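PDB 4HA6: pyridoxine 4-oxidase from Mesorhizobium loti, which catalyses the FAD-dependent oxidation of pyridoxine to pyridoxal, with molecular oxygen as electron acceptor, as a member of the GMC oxidoreductase family. Local coordinates for residues H444-C448 / A486-H490. Residues are numbered along the deposited sequence; the frame is centred on the assembly and turned at random.
Sequences HHHPC and AGPIH. With FAD (flavin-adenine dinucleotide), chain B; PXM (4-(aminomethyl)-5-(hydroxymethyl)-2-methylpyridin-3-ol), chain J.
With CG of His446 anti to its carbonyl carbon (chi1 -52°) and CG1 of Ile489 set between backbone N and carbonyl carbon (chi1 64°), the imidazole comes to lie beneath Pro488 CA and CD1 of Ile489 points at the CA and CB of His446. Pro488 CA rests over one face of the His446 ring in a CH-pi contact, 3.6 Å from the centroid, while CD1 of Ile489 packs 3.8 Å from His446 CB. The opposite ring face lies against His444 O, and ND1 is hydrogen-bonded to His292, which fixes the ring's rotation and leaves NE2 2.7 Å from the pyridoxamine N4. His444 O accepts hydrogen bonds from both N4 and O3 of the ligand, the latter 2.8 Å long. At its ring edge, His445 donates from ND1 to pyridoxamine O3 (3.1 Å, 163°), with one face over the flavin's dimethylbenzene end. An alanine at His445 is likely to cost O3 this donor and uncover C7M of FAD. On the pyrimidine side, the backbone N of His490 donates a hydrogen bond to FAD O2 (2.7 Å). Together the two loops line the substrate site beside the isoalloxazine, as in other GMC oxidoreductases. Residues 444-448 follow strand 441-443 of the antiparallel sheet, whereas 486-490 lie in the loop after strand 473-475 of the parallel sheet and run into helix 490-506.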
loop_
_atom_site.group_PDB
_atom_site.type_symbol
_atom_site.label_atom_id
_atom_site.label_comp_id
_atom_site.label_asym_id
_atom_site.label_seq_id
_atom_site.Cartn_x
_atom_site.Cartn_y
_atom_site.Cartn_z
ATOM N N HIS A 444 -8.196 -1.892 -2.666
ATOM C CA HIS A 444 -7.862 -0.624 -2.027
ATOM C C HIS A 444 -6.411 -0.253 -2.344
ATOM O O HIS A 444 -5.933 0.785 -1.892
ATOM C CB HIS A 444 -8.076 -0.760 -0.516
ATOM C CG HIS A 444 -8.168 0.543 0.236
ATOM N ND1 HIS A 444 -7.668 1.732 -0.241
ATOM C CD2 HIS A 444 -8.698 0.819 1.454
ATOM C CE1 HIS A 444 -7.879 2.689 0.653
ATOM N NE2 HIS A 444 -8.508 2.161 1.683
ATOM N N HIS A 445 -5.720 -1.119 -3.095
ATOM C CA HIS A 445 -4.392 -0.963 -3.563
ATOM C C HIS A 445 -3.294 -1.175 -2.578
ATOM O O HIS A 445 -2.320 -0.500 -2.652
ATOM C CB HIS A 445 -4.180 0.394 -4.236
ATOM C CG HIS A 445 -5.050 0.621 -5.386
ATOM N ND1 HIS A 445 -6.134 1.314 -5.307
ATOM C CD2 HIS A 445 -5.032 0.097 -6.622
ATOM C CE1 HIS A 445 -6.733 1.283 -6.433
ATOM N NE2 HIS A 445 -6.068 0.543 -7.224
ATOM N N HIS A 446 -3.439 -2.098 -1.663
ATOM C CA HIS A 446 -2.459 -2.334 -0.605
ATOM C C HIS A 446 -1.901 -3.761 -0.580
ATOM O O HIS A 446 -1.915 -4.388 0.486
ATOM C CB HIS A 446 -3.091 -2.031 0.765
ATOM C CG HIS A 446 -3.726 -0.678 0.847
ATOM N ND1 HIS A 446 -4.825 -0.419 1.633
ATOM C CD2 HIS A 446 -3.413 0.488 0.236
ATOM C CE1 HIS A 446 -5.174 0.850 1.493
ATOM N NE2 HIS A 446 -4.324 1.423 0.665
ATOM N N PRO A 447 -1.408 -4.273 -1.729
ATOM C CA PRO A 447 -0.857 -5.639 -1.708
ATOM C C PRO A 447 0.410 -5.700 -0.865
ATOM O O PRO A 447 1.181 -4.730 -0.882
ATOM C CB PRO A 447 -0.515 -5.909 -3.176
ATOM C CG PRO A 447 -0.252 -4.557 -3.766
ATOM C CD PRO A 447 -1.220 -3.630 -3.047
ATOM N N CYS A 448 0.601 -6.808 -0.137
ATOM C CA CYS A 448 1.727 -6.969 0.782
ATOM C C CYS A 448 1.827 -8.422 1.256
ATOM O O CYS A 448 0.921 -9.220 1.003
ATOM C CB CYS A 448 1.564 -6.030 1.989
ATOM S SG CYS A 448 0.274 -6.546 3.215
ATOM N N ALA A 486 -4.172 -1.312 9.610
ATOM C CA ALA A 486 -5.626 -1.125 9.490
ATOM C C ALA A 486 -6.049 -0.369 8.221
ATOM O O ALA A 486 -7.135 -0.608 7.674
ATOM C CB ALA A 486 -6.198 -0.431 10.749
ATOM N N GLY A 487 -5.207 0.558 7.767
ATOM C CA GLY A 487 -5.557 1.420 6.649
ATOM C C GLY A 487 -4.440 1.405 5.615
ATOM O O GLY A 487 -3.642 0.473 5.574
ATOM N N PRO A 488 -4.373 2.445 4.780
ATOM C CA PRO A 488 -3.358 2.498 3.728
ATOM C C PRO A 488 -1.933 2.259 4.261
ATOM O O PRO A 488 -1.582 2.729 5.353
ATOM C CB PRO A 488 -3.535 3.920 3.167
ATOM C CG PRO A 488 -4.988 4.220 3.387
ATOM C CD PRO A 488 -5.280 3.610 4.738
ATOM N N ILE A 489 -1.127 1.543 3.475
ATOM C CA ILE A 489 0.133 0.980 3.953
ATOM C C ILE A 489 1.417 1.737 3.589
ATOM O O ILE A 489 2.516 1.290 3.937
ATOM C CB ILE A 489 0.315 -0.449 3.411
ATOM C CG1 ILE A 489 0.422 -0.434 1.878
ATOM C CG2 ILE A 489 -0.822 -1.366 3.884
ATOM C CD1 ILE A 489 0.673 -1.823 1.281
ATOM N N HIS A 490 1.312 2.849 2.871
ATOM C CA HIS A 490 2.523 3.530 2.411
ATOM C C HIS A 490 3.388 3.983 3.599
ATOM O O HIS A 490 4.616 3.840 3.570
ATOM C CB HIS A 490 2.166 4.699 1.484
ATOM C CG HIS A 490 3.339 5.344 0.814
ATOM N ND1 HIS A 490 3.602 6.695 0.921
ATOM C CD2 HIS A 490 4.299 4.836 0.004
ATOM C CE1 HIS A 490 4.676 6.988 0.206
ATOM N NE2 HIS A 490 5.120 5.880 -0.361
HETATM P PA FAD B . 6.491 0.247 -5.118
HETATM O O1A FAD B . 6.391 1.671 -4.588
HETATM O O2A FAD B . 5.379 -0.279 -5.982
HETATM O O5B FAD B . 7.894 0.142 -5.916
HETATM C C5B FAD B . 8.265 -0.945 -6.758
HETATM C C4B FAD B . 9.246 -0.356 -7.762
HETATM O O4B FAD B . 10.166 -1.338 -8.250
HETATM C C3B FAD B . 8.511 0.197 -8.976
HETATM O O3B FAD B . 9.082 1.489 -9.246
HETATM C C2B FAD B . 8.814 -0.793 -10.098
HETATM O O2B FAD B . 8.840 -0.146 -11.382
HETATM C C1B FAD B . 10.177 -1.345 -9.690
HETATM N N9A FAD B . 10.455 -2.745 -10.127
HETATM C C8A FAD B . 9.608 -3.796 -10.067
HETATM N N7A FAD B . 10.215 -4.922 -10.531
HETATM C C5A FAD B . 11.480 -4.603 -10.895
HETATM C C6A FAD B . 12.651 -5.325 -11.457
HETATM N N6A FAD B . 12.593 -6.668 -11.727
HETATM N N1A FAD B . 13.786 -4.604 -11.687
HETATM C C2A FAD B . 13.861 -3.284 -11.413
HETATM N N3A FAD B . 12.829 -2.580 -10.898
HETATM C C4A FAD B . 11.631 -3.168 -10.620
HETATM N N1 FAD B . -0.868 3.850 0.112
HETATM C C2 FAD B . -1.169 4.741 1.075
HETATM O O2 FAD B . -0.649 4.597 2.204
HETATM N N3 FAD B . -2.026 5.761 0.876
HETATM C C4 FAD B . -2.628 5.972 -0.307
HETATM O O4 FAD B . -3.437 6.921 -0.473
HETATM C C4X FAD B . -2.347 5.032 -1.416
HETATM N N5 FAD B . -2.919 5.160 -2.631
HETATM C C5X FAD B . -2.628 4.295 -3.634
HETATM C C6 FAD B . -3.218 4.442 -4.888
HETATM C C7 FAD B . -2.913 3.560 -5.920
HETATM C C7M FAD B . -3.559 3.736 -7.272
HETATM C C8 FAD B . -1.948 2.450 -5.686
HETATM C C8M FAD B . -1.627 1.493 -6.802
HETATM C C9 FAD B . -1.350 2.294 -4.436
HETATM C C9A FAD B . -1.668 3.179 -3.406
HETATM N N10 FAD B . -1.074 3.029 -2.140
HETATM C C10 FAD B . -1.398 3.941 -1.125
HETATM C "C1'" FAD B . -0.135 1.928 -1.890
HETATM C "C2'" FAD B . 1.313 2.386 -1.828
HETATM O "O2'" FAD B . 1.596 3.277 -2.919
HETATM C "C3'" FAD B . 2.181 1.130 -1.922
HETATM O "O3'" FAD B . 1.736 0.196 -0.924
HETATM C "C4'" FAD B . 3.651 1.451 -1.719
HETATM O "O4'" FAD B . 4.033 2.432 -2.698
HETATM C "C5'" FAD B . 4.520 0.194 -1.836
HETATM O "O5'" FAD B . 5.865 0.604 -2.072
HETATM P P FAD B . 6.985 -0.496 -2.385
HETATM O O1P FAD B . 8.376 0.103 -2.220
HETATM O O2P FAD B . 6.644 -1.783 -1.662
HETATM O O3P FAD B . 6.715 -0.811 -3.934
HETATM N N1 PXM J . -9.639 5.187 -2.298
HETATM C C2 PXM J . -8.869 4.251 -2.851
HETATM C C2A PXM J . -9.380 3.316 -3.901
HETATM C C3 PXM J . -7.559 4.188 -2.403
HETATM O O3 PXM J . -6.719 3.238 -2.942
HETATM C C4 PXM J . -7.068 5.060 -1.408
HETATM C C5 PXM J . -7.954 6.034 -0.861
HETATM C C5A PXM J . -7.617 7.069 0.194
HETATM O O5 PXM J . -6.569 6.800 1.058
HETATM C C6 PXM J . -9.261 6.051 -1.359
HETATM C C4A PXM J . -5.631 4.895 -1.003
HETATM N N4 PXM J . -5.258 3.542 -0.709
#